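Local coordinates for NAD(P)H dehydrogenase (quinone) (Mycobacterium tuberculosis, PDB 1XDI), which probably catalyses the reduction of quinones to quinols by NADH or NADPH, using one bound FAD per subunit, at residues K52-S57 / D199-L204; Q85-V90 / Q174-D179; A180-L185 / G268-M273. All blocks are in the same frame, centred on the assembly; numbering follows the deposited sequence.

Interaction 1 of 3, residues K52-S57 / D199-L204; sequences KTFIAS and DAYTEL. With FAD (flavin-adenine dinucleotide), chain C.
Ile55 and Ala200 bring two helical segments together, their CA atoms 5.5 Å apart. The short axes of 52-57 and 199-203 approach to 9.5 Å and run in roughly the same direction, inclined at 30°. This contact is wholly apolar. Phe54 has CG anti to its backbone N (chi1 -172°), and its ring reaches over one face of Tyr201, with CE2 lying toward the rim of that face. The rings meet obliquely, planes at 47° and centroids 5.0 Å apart, and Phe54 CZ comes 3.5 Å from Tyr201 CE1. The same CZ meets Leu204 CD1 at 3.8 Å, while Ala200 CB sits at the edge of the Phe54 ring. Ala200 CB also takes Ile55 CG1, at 3.6 Å. At the N-terminal end of 52-57, Lys52 turns to the flavin: NZ donates to FAD N5 at 3.1 Å and weakly to O4, and forms a salt bridge with Glu196, as in the lysine-glutamate pair of related flavoprotein disulfide reductases. Phe54 of helix 48-64 packs on helix 192-203 and also on Leu83, Ile86 and His87 of helix 83-107; Phe72 of the second subunit touches Leu204.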
loop_
_atom_site.group_PDB
_atom_site.type_symbol
_atom_site.label_atom_id
_atom_site.label_comp_id
_atom_site.label_asym_id
_atom_site.label_seq_id
_atom_site.Cartn_x
_atom_site.Cartn_y
_atom_site.Cartn_z
ATOM N N LYS A 52 27.144 25.377 -1.764
ATOM C CA LYS A 52 27.436 23.952 -1.704
ATOM C C LYS A 52 28.720 23.666 -2.446
ATOM O O LYS A 52 29.464 22.781 -2.048
ATOM C CB LYS A 52 26.287 23.096 -2.288
ATOM C CG LYS A 52 25.132 22.681 -1.292
ATOM C CD LYS A 52 24.280 23.853 -0.852
ATOM C CE LYS A 52 24.396 24.118 0.642
ATOM N NZ LYS A 52 23.759 25.411 1.034
ATOM N N THR A 53 28.990 24.406 -3.514
ATOM C CA THR A 53 30.229 24.194 -4.258
ATOM C C THR A 53 31.354 24.648 -3.346
ATOM O O THR A 53 32.277 23.880 -3.025
ATOM C CB THR A 53 30.246 25.012 -5.543
ATOM O OG1 THR A 53 28.966 24.869 -6.153
ATOM C CG2 THR A 53 31.313 24.520 -6.545
ATOM N N PHE A 54 31.267 25.895 -2.908
ATOM C CA PHE A 54 32.264 26.458 -1.983
ATOM C C PHE A 54 32.561 25.492 -0.838
ATOM O O PHE A 54 33.718 25.210 -0.543
ATOM C CB PHE A 54 31.757 27.785 -1.389
ATOM C CG PHE A 54 32.764 28.505 -0.593
ATOM C CD1 PHE A 54 33.789 29.164 -1.212
ATOM C CD2 PHE A 54 32.716 28.478 0.805
ATOM C CE1 PHE A 54 34.793 29.810 -0.440
ATOM C CE2 PHE A 54 33.721 29.122 1.586
ATOM C CZ PHE A 54 34.763 29.785 0.960
ATOM N N ILE A 55 31.503 24.981 -0.211
ATOM C CA ILE A 55 31.616 24.063 0.922
ATOM C C ILE A 55 32.238 22.735 0.552
ATOM O O ILE A 55 32.937 22.143 1.373
ATOM C CB ILE A 55 30.237 23.829 1.602
ATOM C CG1 ILE A 55 29.822 25.070 2.400
ATOM C CG2 ILE A 55 30.291 22.671 2.481
ATOM C CD1 ILE A 55 28.441 24.991 3.033
ATOM N N ALA A 56 32.014 22.284 -0.677
ATOM C CA ALA A 56 32.577 21.008 -1.135
ATOM C C ALA A 56 34.078 21.103 -1.312
ATOM O O ALA A 56 34.800 20.133 -1.083
ATOM C CB ALA A 56 31.946 20.590 -2.449
ATOM N N SER A 57 34.533 22.270 -1.756
ATOM C CA SER A 57 35.962 22.527 -1.952
ATOM C C SER A 57 36.612 22.568 -0.602
ATOM O O SER A 57 37.673 22.026 -0.420
ATOM C CB SER A 57 36.209 23.867 -2.639
ATOM O OG SER A 57 35.760 23.832 -3.977
ATOM N N ASP A 199 30.825 27.245 9.290
ATOM C CA ASP A 199 31.471 25.960 9.222
ATOM C C ASP A 199 32.473 25.930 8.072
ATOM O O ASP A 199 33.621 25.543 8.236
ATOM C CB ASP A 199 30.403 24.907 9.051
ATOM C CG ASP A 199 30.946 23.478 9.118
ATOM O OD1 ASP A 199 32.084 23.183 8.665
ATOM O OD2 ASP A 199 30.185 22.603 9.578
ATOM N N ALA A 200 32.045 26.321 6.879
ATOM C CA ALA A 200 32.966 26.323 5.725
ATOM C C ALA A 200 34.247 27.166 5.981
ATOM O O ALA A 200 35.354 26.681 5.789
ATOM C CB ALA A 200 32.225 26.839 4.444
ATOM N N TYR A 201 34.098 28.419 6.405
ATOM C CA TYR A 201 35.274 29.250 6.674
ATOM C C TYR A 201 36.182 28.727 7.836
ATOM O O TYR A 201 37.392 28.825 7.756
ATOM C CB TYR A 201 34.834 30.728 6.845
ATOM C CG TYR A 201 34.540 31.413 5.488
ATOM C CD1 TYR A 201 35.584 31.681 4.592
ATOM C CD2 TYR A 201 33.227 31.790 5.083
ATOM C CE1 TYR A 201 35.346 32.323 3.341
ATOM C CE2 TYR A 201 32.974 32.424 3.788
ATOM C CZ TYR A 201 34.054 32.701 2.933
ATOM O OH TYR A 201 33.938 33.438 1.722
ATOM N N THR A 202 35.614 28.138 8.876
ATOM C CA THR A 202 36.386 27.577 9.996
ATOM C C THR A 202 37.259 26.434 9.437
ATOM O O THR A 202 38.333 26.143 9.927
ATOM C CB THR A 202 35.393 26.983 11.085
ATOM O OG1 THR A 202 34.723 28.059 11.756
ATOM C CG2 THR A 202 36.113 26.014 12.073
ATOM N N GLU A 203 36.779 25.772 8.397
ATOM C CA GLU A 203 37.512 24.667 7.811
ATOM C C GLU A 203 38.637 25.164 6.923
ATOM O O GLU A 203 39.650 24.480 6.773
ATOM C CB GLU A 203 36.553 23.769 7.036
ATOM C CG GLU A 203 35.726 22.881 7.922
ATOM C CD GLU A 203 36.620 21.962 8.734
ATOM O OE1 GLU A 203 37.392 21.208 8.107
ATOM O OE2 GLU A 203 36.561 22.004 9.988
ATOM N N LEU A 204 38.473 26.341 6.329
ATOM C CA LEU A 204 39.553 26.891 5.536
ATOM C C LEU A 204 40.568 27.496 6.494
ATOM O O LEU A 204 41.511 28.168 6.057
ATOM C CB LEU A 204 39.064 27.985 4.541
ATOM C CG LEU A 204 38.420 27.430 3.260
ATOM C CD1 LEU A 204 38.096 28.545 2.323
ATOM C CD2 LEU A 204 39.347 26.405 2.603
HETATM P PA FAD C . 14.905 31.764 -7.451
HETATM O O1A FAD C . 15.338 32.793 -6.414
HETATM O O2A FAD C . 15.797 30.534 -7.599
HETATM O O5B FAD C . 14.835 32.539 -8.762
HETATM C C5B FAD C . 13.710 33.233 -9.307
HETATM C C4B FAD C . 14.384 33.876 -10.501
HETATM O O4B FAD C . 13.479 34.609 -11.287
HETATM C C3B FAD C . 15.612 34.900 -10.230
HETATM O O3B FAD C . 16.902 34.293 -10.318
HETATM C C2B FAD C . 15.436 35.986 -11.183
HETATM O O2B FAD C . 16.308 36.063 -12.313
HETATM C C1B FAD C . 14.028 35.853 -11.705
HETATM N N9A FAD C . 13.143 36.931 -11.500
HETATM C C8A FAD C . 12.848 37.744 -10.424
HETATM N N7A FAD C . 11.949 38.658 -10.686
HETATM C C5A FAD C . 11.629 38.447 -11.995
HETATM C C6A FAD C . 10.751 39.066 -12.901
HETATM N N6A FAD C . 9.995 40.092 -12.569
HETATM N N1A FAD C . 10.689 38.572 -14.188
HETATM C C2A FAD C . 11.437 37.528 -14.580
HETATM N N3A FAD C . 12.327 36.859 -13.751
HETATM C C4A FAD C . 12.319 37.454 -12.447
HETATM N N1 FAD C . 17.522 25.372 -0.949
HETATM C C2 FAD C . 17.707 24.017 -0.948
HETATM O O2 FAD C . 16.793 23.235 -1.269
HETATM N N3 FAD C . 18.937 23.517 -0.583
HETATM C C4 FAD C . 20.028 24.256 -0.219
HETATM O O4 FAD C . 21.075 23.683 0.081
HETATM C C4X FAD C . 19.840 25.573 -0.219
HETATM N N5 FAD C . 20.968 26.362 0.148
HETATM C C5X FAD C . 20.773 27.767 0.145
HETATM C C6 FAD C . 21.841 28.630 0.474
HETATM C C7 FAD C . 21.705 30.043 0.492
HETATM C C7M FAD C . 22.916 30.938 0.851
HETATM C C8 FAD C . 20.427 30.592 0.178
HETATM C C8M FAD C . 20.159 32.088 0.185
HETATM C C9 FAD C . 19.377 29.789 -0.163
HETATM C C9A FAD C . 19.499 28.404 -0.213
HETATM N N10 FAD C . 18.408 27.482 -0.585
HETATM C C10 FAD C . 18.582 26.127 -0.594
HETATM C "C1'" FAD C . 17.190 28.086 -0.970
HETATM C "C2'" FAD C . 16.840 27.962 -2.424
HETATM O "O2'" FAD C . 17.951 28.501 -3.222
HETATM C "C3'" FAD C . 15.579 28.697 -2.782
HETATM O "O3'" FAD C . 14.504 28.055 -2.147
HETATM C "C4'" FAD C . 15.210 28.670 -4.252
HETATM O "O4'" FAD C . 16.344 29.393 -4.862
HETATM C "C5'" FAD C . 14.061 29.443 -4.682
HETATM O "O5'" FAD C . 13.832 29.191 -6.061
HETATM P P FAD C . 12.792 29.967 -6.929
HETATM O O1P FAD C . 12.816 29.312 -8.185
HETATM O O2P FAD C . 11.474 30.150 -6.283
HETATM O O3P FAD C . 13.468 31.352 -6.985
#

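Interaction 2 of 3, residues Q85-V90 / Q174-D179; sequences QIHARV and QLYDLD
The imidazole of His87 and the phenol ring of Tyr176 stand nearly perpendicular, planes at 82° and centroids 5.7 Å apart, in an offset edge-to-face pair with the edge of Tyr176 turned to the face of His87. The same histidine face carries the tyrosine backbone: Tyr176 CA lies over its centre, 3.3 Å from the centroid of the His87 ring, a CH-pi contact. The tyrosine ring is sandwiched between two aliphatic groups. Val90 CG1 sits over the centre of one face, 3.8 Å from the Tyr176 centroid, and Leu175 CB lies over the opposite face, toward the rim; CD2 of the imidazole lies at the edge of the phenol ring, near its plane. Val90 CG1 is anti to the backbone N (chi1 165°), the position from which it makes its CH-pi contact.

The backbones come closest at His87 and Tyr176, CA to CA 5.2 Å. His87, which takes the backbone and ring edge, and Val90, which takes a ring face, both meet Tyr176. Within 174-179 the chain is turned by a hydrogen bond from Asp177 N to Gln174 O, and Lys91 just beyond 85-90 bonds to Tyr176 O. Pro50 of helix 48-64 and Phe197 of helix 192-203 also pack on Tyr176. Helix 83-107 belongs to the FAD-binding domain and the 174-179 loop to the second Rossmann-type domain, an interface characteristic of flavoproteins with two dinucleotide-binding domains.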
loop_
_atom_site.group_PDB
_atom_site.type_symbol
_atom_site.label_atom_id
_atom_site.label_comp_id
_atom_site.label_asym_id
_atom_site.label_seq_id
_atom_site.Cartn_x
_atom_site.Cartn_y
_atom_site.Cartn_z
ATOM N N GLN A 85 41.188 30.332 -7.064
ATOM C CA GLN A 85 40.759 29.239 -7.922
ATOM C C GLN A 85 39.512 28.527 -7.345
ATOM O O GLN A 85 38.697 27.989 -8.117
ATOM C CB GLN A 85 41.895 28.258 -8.281
ATOM C CG GLN A 85 42.906 28.004 -7.242
ATOM C CD GLN A 85 44.126 27.239 -7.795
ATOM O OE1 GLN A 85 44.040 26.042 -8.096
ATOM N NE2 GLN A 85 45.266 27.937 -7.925
ATOM N N ILE A 86 39.327 28.552 -6.020
ATOM C CA ILE A 86 38.125 27.956 -5.445
ATOM C C ILE A 86 36.933 28.774 -6.000
ATOM O O ILE A 86 35.968 28.202 -6.552
ATOM C CB ILE A 86 38.110 28.050 -3.898
ATOM C CG1 ILE A 86 39.026 27.012 -3.297
ATOM C CG2 ILE A 86 36.697 27.850 -3.351
ATOM C CD1 ILE A 86 39.360 27.340 -1.871
ATOM N N HIS A 87 37.003 30.101 -5.840
ATOM C CA HIS A 87 35.965 31.027 -6.319
ATOM C C HIS A 87 35.731 30.798 -7.841
ATOM O O HIS A 87 34.615 30.716 -8.322
ATOM C CB HIS A 87 36.411 32.478 -6.056
ATOM C CG HIS A 87 36.370 32.891 -4.614
ATOM N ND1 HIS A 87 36.700 34.165 -4.199
ATOM C CD2 HIS A 87 35.925 32.245 -3.504
ATOM C CE1 HIS A 87 36.445 34.287 -2.908
ATOM N NE2 HIS A 87 35.973 33.139 -2.459
ATOM N N ALA A 88 36.808 30.674 -8.602
ATOM C CA ALA A 88 36.701 30.481 -10.043
ATOM C C ALA A 88 35.913 29.189 -10.339
ATOM O O ALA A 88 35.198 29.063 -11.372
ATOM C CB ALA A 88 38.073 30.428 -10.636
ATOM N N ARG A 89 36.045 28.226 -9.426
ATOM C CA ARG A 89 35.367 26.959 -9.602
ATOM C C ARG A 89 33.955 27.194 -9.196
ATOM O O ARG A 89 33.033 26.544 -9.700
ATOM C CB ARG A 89 35.940 25.886 -8.734
ATOM C CG ARG A 89 35.221 24.633 -8.914
ATOM C CD ARG A 89 35.427 23.708 -7.712
ATOM N NE ARG A 89 34.868 22.387 -7.975
ATOM C CZ ARG A 89 34.464 21.528 -7.049
ATOM N NH1 ARG A 89 34.547 21.822 -5.746
ATOM N NH2 ARG A 89 33.963 20.361 -7.446
ATOM N N VAL A 90 33.766 28.145 -8.291
ATOM C CA VAL A 90 32.419 28.422 -7.864
ATOM C C VAL A 90 31.640 29.065 -8.982
ATOM O O VAL A 90 30.520 28.650 -9.241
ATOM C CB VAL A 90 32.409 29.285 -6.607
ATOM C CG1 VAL A 90 31.015 29.903 -6.335
ATOM C CG2 VAL A 90 32.831 28.414 -5.487
ATOM N N GLN A 174 28.072 37.941 -2.390
ATOM C CA GLN A 174 29.379 38.561 -2.601
ATOM C C GLN A 174 30.664 37.866 -2.106
ATOM O O GLN A 174 31.731 38.217 -2.535
ATOM C CB GLN A 174 29.319 39.957 -2.038
ATOM C CG GLN A 174 28.136 40.684 -2.616
ATOM C CD GLN A 174 27.934 42.027 -1.978
ATOM O OE1 GLN A 174 27.939 42.150 -0.760
ATOM N NE2 GLN A 174 27.756 43.037 -2.786
ATOM N N LEU A 175 30.580 36.890 -1.221
ATOM C CA LEU A 175 31.776 36.216 -0.734
ATOM C C LEU A 175 32.857 35.751 -1.769
ATOM O O LEU A 175 34.054 35.757 -1.473
ATOM C CB LEU A 175 31.346 35.000 0.093
ATOM C CG LEU A 175 30.573 35.350 1.343
ATOM C CD1 LEU A 175 29.741 34.211 1.833
ATOM C CD2 LEU A 175 31.584 35.770 2.397
ATOM N N TYR A 176 32.448 35.340 -2.962
ATOM C CA TYR A 176 33.378 34.796 -3.943
ATOM C C TYR A 176 34.075 35.831 -4.763
ATOM O O TYR A 176 34.736 35.522 -5.749
ATOM C CB TYR A 176 32.643 33.826 -4.842
ATOM C CG TYR A 176 31.654 33.005 -4.054
ATOM C CD1 TYR A 176 32.062 32.122 -3.056
ATOM C CD2 TYR A 176 30.307 33.113 -4.313
ATOM C CE1 TYR A 176 31.131 31.374 -2.360
ATOM C CE2 TYR A 176 29.371 32.377 -3.615
ATOM C CZ TYR A 176 29.777 31.522 -2.651
ATOM O OH TYR A 176 28.797 30.867 -1.943
ATOM N N ASP A 177 33.922 37.072 -4.348
ATOM C CA ASP A 177 34.577 38.170 -4.992
ATOM C C ASP A 177 35.871 38.543 -4.317
ATOM O O ASP A 177 36.617 39.368 -4.834
ATOM C CB ASP A 177 33.672 39.342 -4.965
ATOM C CG ASP A 177 32.444 39.090 -5.733
ATOM O OD1 ASP A 177 32.528 38.235 -6.642
ATOM O OD2 ASP A 177 31.424 39.753 -5.453
ATOM N N LEU A 178 36.126 37.958 -3.151
ATOM C CA LEU A 178 37.336 38.210 -2.390
ATOM C C LEU A 178 38.487 37.423 -3.001
ATOM O O LEU A 178 38.272 36.305 -3.495
ATOM C CB LEU A 178 37.189 37.721 -0.959
ATOM C CG LEU A 178 35.984 38.084 -0.121
ATOM C CD1 LEU A 178 36.074 37.234 1.101
ATOM C CD2 LEU A 178 35.951 39.567 0.278
ATOM N N ASP A 179 39.705 37.975 -2.939
ATOM C CA ASP A 179 40.869 37.266 -3.467
ATOM C C ASP A 179 41.763 36.713 -2.381
ATOM O O ASP A 179 42.883 36.258 -2.656
ATOM C CB ASP A 179 41.687 38.156 -4.385
ATOM C CG ASP A 179 41.071 38.265 -5.769
ATOM O OD1 ASP A 179 40.906 37.193 -6.453
ATOM O OD2 ASP A 179 40.754 39.424 -6.169
#

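Interaction 3 of 3, residues A180-L185 / G268-M273; sequences ALPDHL and GSHALM
Pro182 and His270 cross at about a right angle, the pyrrolidine lying over one face of the imidazole. Pro182 CG is 3.7 Å from the centroid of the His270 ring and displaced toward its rim, a CH-pi contact, with CG standing 27° off the ring normal; how closely the two rings approach is not reliable in detail. Leu185 approaches the strand otherwise. Its CG is anti to the backbone N (chi1 180°), and its CD1 comes within 4.2 Å of Leu272 CB, with the same distance to His270 CB. The CB atoms of Leu185 and His270 lie on the same side of the sheet, since the two residues form a parallel bridge with CA atoms 5.3 Å apart.

Ser269 supplies the polar part. Its hydroxyl points back at the loop of 180-185, where His184 N donates to Ser269 OG at 2.9 Å in a nearly straight bond, 171° at the hydrogen. In return Ser269 N donates to His184 O at 2.8 Å, so one serine engages both the N-H and the carbonyl of His184. The His184 ring approaches Gly268 obliquely, ND1 being 3.5 Å from Gly268 CA. Its two nitrogens are bonded elsewhere, ND1 to Glu267 O and NE2 to Thr209 OG1, linking the ring to strands 265-268 and 208-211.

Strand 270-273 lies between 169-171 and 185-188 in the parallel sheet of the second Rossmann-type domain, and the contact joins the start of 185-188 to it. The chemistry divides accordingly. Backbone polarity at the approach to the strands is answered by a side-chain hydroxyl and a main-chain N-H, while from the bridge onward Leu185 and Leu272 make an apolar contact that continues onto Tyr201 and Phe197 of helix 192-203.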
loop_
_atom_site.group_PDB
_atom_site.type_symbol
_atom_site.label_atom_id
_atom_site.label_comp_id
_atom_site.label_asym_id
_atom_site.label_seq_id
_atom_site.Cartn_x
_atom_site.Cartn_y
_atom_site.Cartn_z
ATOM N N ALA A 180 41.277 36.754 -1.143
ATOM C CA ALA A 180 42.045 36.235 -0.018
ATOM C C ALA A 180 41.178 35.891 1.171
ATOM O O ALA A 180 40.170 36.542 1.414
ATOM C CB ALA A 180 43.086 37.228 0.386
ATOM N N LEU A 181 41.551 34.869 1.924
ATOM C CA LEU A 181 40.767 34.524 3.103
ATOM C C LEU A 181 40.746 35.653 4.142
ATOM O O LEU A 181 41.735 36.288 4.413
ATOM C CB LEU A 181 41.316 33.268 3.770
ATOM C CG LEU A 181 41.226 31.983 2.971
ATOM C CD1 LEU A 181 41.644 30.857 3.881
ATOM C CD2 LEU A 181 39.813 31.734 2.465
ATOM N N PRO A 182 39.606 35.922 4.727
ATOM C CA PRO A 182 39.567 36.982 5.723
ATOM C C PRO A 182 40.460 36.675 6.908
ATOM O O PRO A 182 40.690 35.530 7.236
ATOM C CB PRO A 182 38.101 36.985 6.118
ATOM C CG PRO A 182 37.423 36.703 4.786
ATOM C CD PRO A 182 38.244 35.519 4.342
ATOM N N ASP A 183 40.961 37.707 7.565
ATOM C CA ASP A 183 41.783 37.524 8.765
ATOM C C ASP A 183 40.928 37.172 9.955
ATOM O O ASP A 183 41.277 36.289 10.713
ATOM C CB ASP A 183 42.561 38.778 9.057
ATOM C CG ASP A 183 43.854 38.803 8.302
ATOM O OD1 ASP A 183 43.838 38.633 7.061
ATOM O OD2 ASP A 183 44.911 38.978 8.953
ATOM N N HIS A 184 39.799 37.867 10.099
ATOM C CA HIS A 184 38.829 37.643 11.170
ATOM C C HIS A 184 37.440 37.872 10.608
ATOM O O HIS A 184 37.039 39.016 10.452
ATOM C CB HIS A 184 38.999 38.639 12.301
ATOM C CG HIS A 184 38.137 38.344 13.488
ATOM N ND1 HIS A 184 37.804 39.295 14.427
ATOM C CD2 HIS A 184 37.550 37.196 13.894
ATOM C CE1 HIS A 184 37.042 38.748 15.357
ATOM N NE2 HIS A 184 36.876 37.475 15.056
ATOM N N LEU A 185 36.704 36.798 10.325
ATOM C CA LEU A 185 35.356 36.893 9.786
ATOM C C LEU A 185 34.250 37.033 10.848
ATOM O O LEU A 185 34.112 36.200 11.778
ATOM C CB LEU A 185 35.043 35.684 8.887
ATOM C CG LEU A 185 33.627 35.692 8.265
ATOM C CD1 LEU A 185 33.410 36.978 7.545
ATOM C CD2 LEU A 185 33.418 34.550 7.272
ATOM N N GLY A 268 36.408 42.832 12.903
ATOM C CA GLY A 268 36.965 41.796 12.063
ATOM C C GLY A 268 37.537 42.409 10.785
ATOM O O GLY A 268 37.621 43.644 10.645
ATOM N N SER A 269 37.966 41.563 9.855
ATOM C CA SER A 269 38.427 42.109 8.599
ATOM C C SER A 269 37.180 42.347 7.737
ATOM O O SER A 269 37.084 43.373 7.025
ATOM C CB SER A 269 39.361 41.151 7.882
ATOM O OG SER A 269 38.993 39.815 8.131
ATOM N N HIS A 270 36.221 41.417 7.849
ATOM C CA HIS A 270 34.985 41.453 7.065
ATOM C C HIS A 270 33.750 41.096 7.869
ATOM O O HIS A 270 33.841 40.436 8.896
ATOM C CB HIS A 270 35.048 40.438 5.916
ATOM C CG HIS A 270 36.364 40.390 5.204
ATOM N ND1 HIS A 270 36.530 40.833 3.905
ATOM C CD2 HIS A 270 37.581 39.968 5.614
ATOM C CE1 HIS A 270 37.792 40.689 3.553
ATOM N NE2 HIS A 270 38.451 40.168 4.573
ATOM N N ALA A 271 32.591 41.521 7.377
ATOM C CA ALA A 271 31.326 41.171 8.012
ATOM C C ALA A 271 30.450 40.521 6.923
ATOM O O ALA A 271 30.228 41.091 5.828
ATOM C CB ALA A 271 30.636 42.408 8.585
ATOM N N LEU A 272 30.001 39.303 7.203
ATOM C CA LEU A 272 29.111 38.572 6.312
ATOM C C LEU A 272 27.691 38.789 6.896
ATOM O O LEU A 272 27.381 38.279 8.008
ATOM C CB LEU A 272 29.429 37.061 6.345
ATOM C CG LEU A 272 28.889 36.139 5.216
ATOM C CD1 LEU A 272 28.530 34.797 5.763
ATOM C CD2 LEU A 272 27.661 36.715 4.562
ATOM N N MET A 273 26.833 39.549 6.205
ATOM C CA MET A 273 25.454 39.698 6.692
ATOM C C MET A 273 24.641 38.419 6.335
ATOM O O MET A 273 24.461 38.043 5.150
ATOM C CB MET A 273 24.793 40.941 6.101
ATOM C CG MET A 273 25.298 42.268 6.667
ATOM S SD MET A 273 25.534 42.209 8.468
ATOM C CE MET A 273 27.174 42.743 8.464
#

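Followed from the N terminus, the chain leaves 52-57 on helix 48-64, reaches 85-90 on the next helix, and returns at 174-179, where interaction 2 closes a loop nested inside that of interaction 1. Interaction 3 opens directly afterwards, at 180-185. Before it closes at 268-273, the chain passes 199-204 and closes interaction 1, so interactions 1 and 3 cross while 2 and 3 follow in series. Interactions 1 and 2 join helices of the FAD-binding domain to the second Rossmann-type domain; interaction 3 joins two strands of that domain's sheet. They touch through Phe54 on Tyr176, Tyr201 on Leu185 and Leu175 on Leu272, forming one continuous packing region.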